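Local structure of putative methylthioribose-1-phosphate isomerase (Pyrococcus horikoshii OT3, 6A34) at the interface of chains A and B. The protein catalyses the reversible isomerisation of 5-methylthioribose 1-phosphate to methylthioribulose 1-phosphate in the methionine salvage pathway. Coordinates in Å, arbitrary orientation; residue numbers count along the deposited sequence, not the author numbering. Chains: chain A/B, Putative methylthioribose-1-phosphate isomerase.

Contact 1: the interface of chains A and B. Residues chain A 202, 304, 307, 312; chain B 200, 205, 208-209, 307-308.
A:Cys307 and B:Cys307 face each other from matching short strands, 306-307 of each chain, with nearly the same extended backbone. Their sulfurs form a disulfide between the subunits, A:Cys307 SG to B:Cys307 SG at 2.1 Å. Each sulfur is anti to its own backbone nitrogen (chi1 -163° in chain A, -152° in chain B), which turns the two sulfurs toward one another.

Beside the disulfide lies a salt bridge. A:Arg202 meets B:Glu200 side-on, with NE and one terminal nitrogen each taking one carboxylate oxygen. A:Arg202 NE donates to B:Glu200 OE2 at 2.8 Å. A:Arg202 NH2 donates to B:Glu200 OE1 at 2.9 Å. Both oxygens use their syn lone pairs, and the guanidinium and carboxylate planes are only 7° apart. This paired grip fixes how both groups are turned. A:Arg202 NH2 also makes a weak bond to the backbone oxygen of A:Val304.

The apolar part is built round A:Ile312, which buries 83 Å² against chain B. Its side chain crosses B:Leu205 at about a right angle, with A:Ile312 CG1 3.8 Å from B:Leu205 CD1. A:Ile312 CD1 also touches the methyl of B:Ala208, and CG2 rests near B:Gly308 CA. The disulfide ties the two chains covalently; in this probable dimer it may add stability, which would suit a protein from a hyperthermophile. A:Cys307 SG sits 3.4 Å above the guanidinium plane of A:Arg202, toward its rim.

Contact 2: the interface of chains A and B. Residues chain A 262, 266, 327, 330; chain B 231-232, 235, 270-271.
A:Tyr262 reaches from the start of helix 261-270 into chain B, and the contact is arranged round its ring. The amide nitrogen end of B:Gln235 lies over one face, the amide plane tilted 35° from the ring. B:Gln235 NE2 is above the ring centre, 3.4 Å from A:Tyr262 CE1. The long extended chain of B:Gln235, with CG anti to its backbone nitrogen (chi1 -171°), carries the amide there. B:Gln235 CB touches A:Tyr262 CE2, next to the hydroxyl-bearing carbon. B:Ala231 packs its methyl against the ring, B:Ala231 CB to A:Tyr262 CD2 at 3.8 Å.

The phenol hydroxyl meets B:His271, which comes from the opposite direction. A:Tyr262 OH and B:His271 NE2 are hydrogen bonded at 2.7 Å, with the imidazole nitrogen in the plane of the phenol ring. Backbone N of B:Gln235 lies over one face of the imidazole and B:Glu270 CG over the other, which should limit its turning.

A:Tyr330 brings a second phenol to the carboxylate of B:Glu270, ring and carboxylate being almost perpendicular at 83°. A:Tyr330 OH lies over the carboxylate face, 3.1 Å from B:Glu270 OE2, at best a weak hydrogen bond. Water 1 is the clearer link: it lies between both phenols and the same carboxylate oxygen, 2.7 Å from A:Tyr262 OH. Nearby, A:Val266 CG1 rests on B:Glu270 CB at 3.9 Å. The site is a polar, tyrosine-centred clasp that probably sets the register of the two subunits.

Contact 3: the interface of chains A and B. Residues chain A 259-260, 321, 324; chain B 228-229, 232.
The ring of B:Phe232 turns one side to chain A, where A:Asp324 meets it at CD1 and A:Pro321 at CD2, and this is the tight part of the contact. A:Asp324 CB, the methylene and not the carboxylate, comes within 3.4 Å of B:Phe232 CD1. A:Pro321 CG lies 4.0 Å from B:Phe232 CD2. A:Ile259 adds its tip, with A:Ile259 CD1 3.9 Å from B:Phe232 CB and CG1 over B:Ala229 CA. Its CG1 branch is anti to the backbone nitrogen (chi1 -168°), which points that tip at the phenylalanine. With alanine in place of B:Phe232, A:Pro321 and the A:Asp324 methylene would probably lose the ring they pack on, leaving a gap on that side of chain B.

The other side is looser and wetter. Water 2 joins the subunits, 2.5 Å from A:Asp324 OD2 and 2.7 Å from the backbone oxygen of B:Asn228. A:Asp324 OD2 also accepts a bond from A:Gly260 N at 2.9 Å, arriving from above the carboxylate plane. B:Asn228 lays its side chain along A:Gly260, B:Asn228 CB to A:Gly260 CA at 3.6 Å.

A:Ile259 directly follows the predicted substrate-binding pair A:Asn257 and A:Lys258. The contact therefore probably steadies the loop next to the active site while holding the subunits together.

Contact 1: the interface of chains A and B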
loop_
_atom_site.group_PDB
_atom_site.type_symbol
_atom_site.label_atom_id
_atom_site.label_comp_id
_atom_site.label_asym_id
_atom_site.label_seq_id
_atom_site.Cartn_x
_atom_site.Cartn_y
_atom_site.Cartn_z
ATOM N N ARG A 202 -0.231 3.519 3.396
ATOM C CA ARG A 202 -1.107 4.239 2.504
ATOM C C ARG A 202 -2.510 4.235 3.107
ATOM O O ARG A 202 -2.842 3.330 3.865
ATOM C CB ARG A 202 -1.136 3.587 1.112
ATOM C CG ARG A 202 -0.001 4.006 0.185
ATOM C CD ARG A 202 -0.127 5.431 -0.335
ATOM N NE ARG A 202 -1.196 5.580 -1.303
ATOM C CZ ARG A 202 -1.644 6.743 -1.750
ATOM N NH1 ARG A 202 -1.241 7.872 -1.182
ATOM N NH2 ARG A 202 -2.500 6.747 -2.758
ATOM N N VAL A 304 -6.318 9.102 -1.782
ATOM C CA VAL A 304 -5.957 7.918 -2.625
ATOM C C VAL A 304 -5.513 8.330 -4.050
ATOM O O VAL A 304 -4.641 7.663 -4.631
ATOM C CB VAL A 304 -7.118 6.907 -2.666
ATOM C CG1 VAL A 304 -6.846 5.771 -3.636
ATOM C CG2 VAL A 304 -7.435 6.357 -1.270
ATOM N N CYS A 307 -0.629 10.907 -3.902
ATOM C CA CYS A 307 0.379 10.242 -3.142
ATOM C C CYS A 307 1.511 11.248 -2.922
ATOM O O CYS A 307 2.209 11.596 -3.877
ATOM C CB CYS A 307 0.879 9.041 -3.927
ATOM S SG CYS A 307 1.781 7.857 -2.900
ATOM N N ILE A 312 -1.672 10.482 -9.031
ATOM C CA ILE A 312 -1.173 9.211 -9.567
ATOM C C ILE A 312 -2.312 8.342 -10.121
ATOM O O ILE A 312 -2.101 7.166 -10.468
ATOM C CB ILE A 312 -0.319 8.465 -8.513
ATOM C CG1 ILE A 312 -0.979 8.362 -7.131
ATOM C CG2 ILE A 312 1.065 9.112 -8.391
ATOM C CD1 ILE A 312 -2.147 7.377 -7.015
ATOM N N GLU B 200 -4.474 -0.200 -5.892
ATOM C CA GLU B 200 -3.510 0.731 -6.546
ATOM C C GLU B 200 -2.147 0.040 -6.751
ATOM O O GLU B 200 -1.446 0.353 -7.693
ATOM C CB GLU B 200 -3.401 2.046 -5.771
ATOM C CG GLU B 200 -2.815 1.911 -4.377
ATOM C CD GLU B 200 -2.515 3.235 -3.671
ATOM O OE1 GLU B 200 -2.986 4.282 -4.154
ATOM O OE2 GLU B 200 -1.803 3.204 -2.619
ATOM N N LEU B 205 2.491 1.240 -8.416
ATOM C CA LEU B 205 1.151 1.870 -8.578
ATOM C C LEU B 205 0.567 1.619 -9.982
ATOM O O LEU B 205 -0.092 2.471 -10.573
ATOM C CB LEU B 205 1.265 3.375 -8.319
ATOM C CG LEU B 205 1.250 3.855 -6.873
ATOM C CD1 LEU B 205 1.351 5.356 -6.854
ATOM C CD2 LEU B 205 -0.011 3.429 -6.117
ATOM N N ALA B 208 -3.296 2.004 -10.034
ATOM C CA ALA B 208 -3.818 3.350 -10.056
ATOM C C ALA B 208 -3.560 4.033 -11.414
ATOM O O ALA B 208 -4.441 4.686 -11.948
ATOM C CB ALA B 208 -3.177 4.110 -8.935
ATOM N N ARG B 209 -2.322 3.916 -11.907
ATOM C CA ARG B 209 -1.787 4.644 -13.073
ATOM C C ARG B 209 -2.299 4.035 -14.386
ATOM O O ARG B 209 -2.607 4.769 -15.293
ATOM C CB ARG B 209 -0.256 4.625 -13.045
ATOM C CG ARG B 209 0.351 5.565 -12.013
ATOM C CD ARG B 209 1.861 5.770 -12.149
ATOM N NE ARG B 209 2.292 6.148 -13.502
ATOM C CZ ARG B 209 2.831 5.315 -14.428
ATOM N NH1 ARG B 209 2.844 5.668 -15.710
ATOM N NH2 ARG B 209 3.350 4.143 -14.074
ATOM N N CYS B 307 6.858 8.428 -4.623
ATOM C CA CYS B 307 5.566 8.068 -5.072
ATOM C C CYS B 307 5.217 8.927 -6.280
ATOM O O CYS B 307 5.118 10.134 -6.139
ATOM C CB CYS B 307 4.538 8.258 -3.966
ATOM S SG CYS B 307 3.182 7.100 -4.227
ATOM N N GLY B 308 5.171 8.307 -7.463
ATOM C CA GLY B 308 5.037 9.053 -8.707
ATOM C C GLY B 308 6.138 10.093 -8.928
ATOM O O GLY B 308 5.951 11.002 -9.750
#

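Contact 2: the interface of chains A and B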
loop_
_atom_site.group_PDB
_atom_site.type_symbol
_atom_site.label_atom_id
_atom_site.label_comp_id
_atom_site.label_asym_id
_atom_site.label_seq_id
_atom_site.Cartn_x
_atom_site.Cartn_y
_atom_site.Cartn_z
ATOM N N TYR A 262 -6.155 -4.793 10.127
ATOM C CA TYR A 262 -6.911 -6.022 9.987
ATOM C C TYR A 262 -6.166 -6.980 9.062
ATOM O O TYR A 262 -6.071 -8.162 9.358
ATOM C CB TYR A 262 -8.358 -5.768 9.536
ATOM C CG TYR A 262 -9.108 -7.030 9.194
ATOM C CD1 TYR A 262 -9.305 -8.014 10.142
ATOM C CD2 TYR A 262 -9.603 -7.256 7.917
ATOM C CE1 TYR A 262 -9.956 -9.203 9.835
ATOM C CE2 TYR A 262 -10.261 -8.432 7.596
ATOM C CZ TYR A 262 -10.439 -9.416 8.551
ATOM O OH TYR A 262 -11.110 -10.570 8.245
ATOM N N VAL A 266 -4.679 -10.793 10.103
ATOM C CA VAL A 266 -4.999 -12.034 9.397
ATOM C C VAL A 266 -3.695 -12.658 8.918
ATOM O O VAL A 266 -3.455 -13.810 9.185
ATOM C CB VAL A 266 -6.005 -11.816 8.253
ATOM C CG1 VAL A 266 -6.152 -13.046 7.354
ATOM C CG2 VAL A 266 -7.357 -11.423 8.817
ATOM N N PRO A 327 -11.080 -8.109 14.728
ATOM C CA PRO A 327 -11.690 -8.957 15.757
ATOM C C PRO A 327 -10.651 -9.418 16.803
ATOM O O PRO A 327 -9.480 -9.701 16.442
ATOM C CB PRO A 327 -12.273 -10.155 14.972
ATOM C CG PRO A 327 -12.471 -9.624 13.542
ATOM C CD PRO A 327 -11.298 -8.668 13.378
ATOM N N TYR A 330 -7.714 -12.400 16.888
ATOM C CA TYR A 330 -6.418 -12.236 16.265
ATOM C C TYR A 330 -5.366 -11.701 17.252
ATOM O O TYR A 330 -4.170 -11.733 16.933
ATOM C CB TYR A 330 -6.566 -11.304 15.047
ATOM C CG TYR A 330 -7.421 -11.872 13.939
ATOM C CD1 TYR A 330 -6.924 -12.875 13.138
ATOM C CD2 TYR A 330 -8.692 -11.421 13.665
ATOM C CE1 TYR A 330 -7.676 -13.470 12.146
ATOM C CE2 TYR A 330 -9.452 -11.968 12.632
ATOM C CZ TYR A 330 -8.942 -13.005 11.871
ATOM O OH TYR A 330 -9.639 -13.623 10.861
ATOM N N ALA B 231 -8.281 -6.089 2.507
ATOM C CA ALA B 231 -8.712 -6.996 3.546
ATOM C C ALA B 231 -10.086 -6.552 4.063
ATOM O O ALA B 231 -10.995 -7.342 4.237
ATOM C CB ALA B 231 -7.698 -7.064 4.648
ATOM N N PHE B 232 -10.217 -5.245 4.247
ATOM C CA PHE B 232 -11.339 -4.655 4.842
ATOM C C PHE B 232 -12.544 -4.787 3.915
ATOM O O PHE B 232 -13.618 -5.050 4.409
ATOM C CB PHE B 232 -11.043 -3.192 5.177
ATOM C CG PHE B 232 -12.227 -2.419 5.694
ATOM C CD1 PHE B 232 -12.557 -2.446 7.041
ATOM C CD2 PHE B 232 -13.059 -1.723 4.818
ATOM C CE1 PHE B 232 -13.657 -1.734 7.518
ATOM C CE2 PHE B 232 -14.166 -1.022 5.288
ATOM C CZ PHE B 232 -14.441 -1.002 6.648
ATOM N N GLN B 235 -13.729 -8.175 4.243
ATOM C CA GLN B 235 -14.393 -8.360 5.542
ATOM C C GLN B 235 -15.848 -7.856 5.497
ATOM O O GLN B 235 -16.696 -8.503 6.049
ATOM C CB GLN B 235 -13.642 -7.633 6.657
ATOM C CG GLN B 235 -14.140 -7.950 8.073
ATOM C CD GLN B 235 -13.592 -6.917 9.027
ATOM O OE1 GLN B 235 -13.804 -5.732 8.855
ATOM N NE2 GLN B 235 -12.795 -7.337 9.993
ATOM N N GLU B 270 -9.471 -16.457 4.070
ATOM C CA GLU B 270 -10.049 -16.181 5.329
ATOM C C GLU B 270 -11.541 -15.873 5.151
ATOM O O GLU B 270 -12.358 -16.265 5.968
ATOM C CB GLU B 270 -9.261 -15.072 6.025
ATOM C CG GLU B 270 -9.984 -14.476 7.219
ATOM C CD GLU B 270 -10.373 -15.464 8.320
ATOM O OE1 GLU B 270 -9.557 -16.398 8.580
ATOM O OE2 GLU B 270 -11.481 -15.270 8.957
ATOM N N HIS B 271 -11.912 -15.214 4.058
ATOM C CA HIS B 271 -13.300 -14.869 3.811
ATOM C C HIS B 271 -14.003 -15.879 2.887
ATOM O O HIS B 271 -15.120 -15.668 2.493
ATOM C CB HIS B 271 -13.357 -13.443 3.278
ATOM C CG HIS B 271 -12.767 -12.474 4.247
ATOM N ND1 HIS B 271 -11.444 -12.060 4.178
ATOM C CD2 HIS B 271 -13.294 -11.873 5.336
ATOM C CE1 HIS B 271 -11.198 -11.240 5.179
ATOM N NE2 HIS B 271 -12.302 -11.099 5.889
HETATM O O HOH W 1 -11.746 -12.424 10.093
#

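Contact 3: the interface of chains A and B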
loop_
_atom_site.group_PDB
_atom_site.type_symbol
_atom_site.label_atom_id
_atom_site.label_comp_id
_atom_site.label_asym_id
_atom_site.label_seq_id
_atom_site.Cartn_x
_atom_site.Cartn_y
_atom_site.Cartn_z
ATOM N N ILE A 259 -6.176 1.798 8.684
ATOM C CA ILE A 259 -6.475 0.863 7.619
ATOM C C ILE A 259 -5.227 0.038 7.281
ATOM O O ILE A 259 -4.097 0.549 7.143
ATOM C CB ILE A 259 -7.033 1.604 6.396
ATOM C CG1 ILE A 259 -7.634 0.646 5.372
ATOM C CG2 ILE A 259 -5.966 2.492 5.774
ATOM C CD1 ILE A 259 -8.953 0.046 5.797
ATOM N N GLY A 260 -5.432 -1.273 7.218
ATOM C CA GLY A 260 -4.336 -2.220 7.015
ATOM C C GLY A 260 -4.046 -3.084 8.227
ATOM O O GLY A 260 -3.403 -4.104 8.097
ATOM N N PRO A 321 -11.704 4.108 3.472
ATOM C CA PRO A 321 -11.901 3.961 4.914
ATOM C C PRO A 321 -10.589 4.306 5.642
ATOM O O PRO A 321 -9.561 3.767 5.306
ATOM C CB PRO A 321 -12.284 2.485 5.039
ATOM C CG PRO A 321 -11.546 1.842 3.888
ATOM C CD PRO A 321 -11.711 2.831 2.753
ATOM N N ASP A 324 -9.791 0.334 9.929
ATOM C CA ASP A 324 -10.504 -0.899 9.917
ATOM C C ASP A 324 -10.676 -1.383 11.368
ATOM O O ASP A 324 -10.200 -0.749 12.329
ATOM C CB ASP A 324 -9.858 -1.900 8.966
ATOM C CG ASP A 324 -8.404 -2.269 9.206
ATOM O OD1 ASP A 324 -7.955 -2.178 10.374
ATOM O OD2 ASP A 324 -7.747 -2.700 8.220
ATOM N N ASN B 228 -4.007 -1.624 1.557
ATOM C CA ASN B 228 -4.340 -1.873 2.964
ATOM C C ASN B 228 -5.839 -2.144 3.133
ATOM O O ASN B 228 -6.224 -2.777 4.067
ATOM C CB ASN B 228 -4.011 -0.654 3.828
ATOM C CG ASN B 228 -2.588 -0.633 4.327
ATOM O OD1 ASN B 228 -1.992 -1.684 4.556
ATOM N ND2 ASN B 228 -2.049 0.551 4.498
ATOM N N ALA B 229 -6.657 -1.582 2.244
ATOM C CA ALA B 229 -8.107 -1.681 2.311
ATOM C C ALA B 229 -8.662 -2.962 1.653
ATOM O O ALA B 229 -9.845 -3.270 1.805
ATOM C CB ALA B 229 -8.704 -0.435 1.719
ATOM N N PHE B 232 -10.217 -5.245 4.247
ATOM C CA PHE B 232 -11.339 -4.655 4.842
ATOM C C PHE B 232 -12.544 -4.787 3.915
ATOM O O PHE B 232 -13.618 -5.050 4.409
ATOM C CB PHE B 232 -11.043 -3.192 5.177
ATOM C CG PHE B 232 -12.227 -2.419 5.694
ATOM C CD1 PHE B 232 -12.557 -2.446 7.041
ATOM C CD2 PHE B 232 -13.059 -1.723 4.818
ATOM C CE1 PHE B 232 -13.657 -1.734 7.518
ATOM C CE2 PHE B 232 -14.166 -1.022 5.288
ATOM C CZ PHE B 232 -14.441 -1.002 6.648
HETATM O O HOH W 2 -7.695 -3.921 6.040
#

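Contact 2 and contact 3 are neighbours, their C-alpha centres about 10 Å apart. They share B:Phe232 and both draw on helix 230-235 of chain B. Contact 1 stands further off, about 16 Å from contact 3 and 24 Å from contact 2. It uses other elements, among them strand 306-307 and helix 206-217. Contact 3 is also near catalysis, about 11 Å from A:Asp247, the predicted proton donor. Two-fold symmetry repeats these contacts with the chains exchanged, except the disulfide, which is its own twin. A covalent link at one region and packed side chains at another would together resist rotation of one subunit against the other.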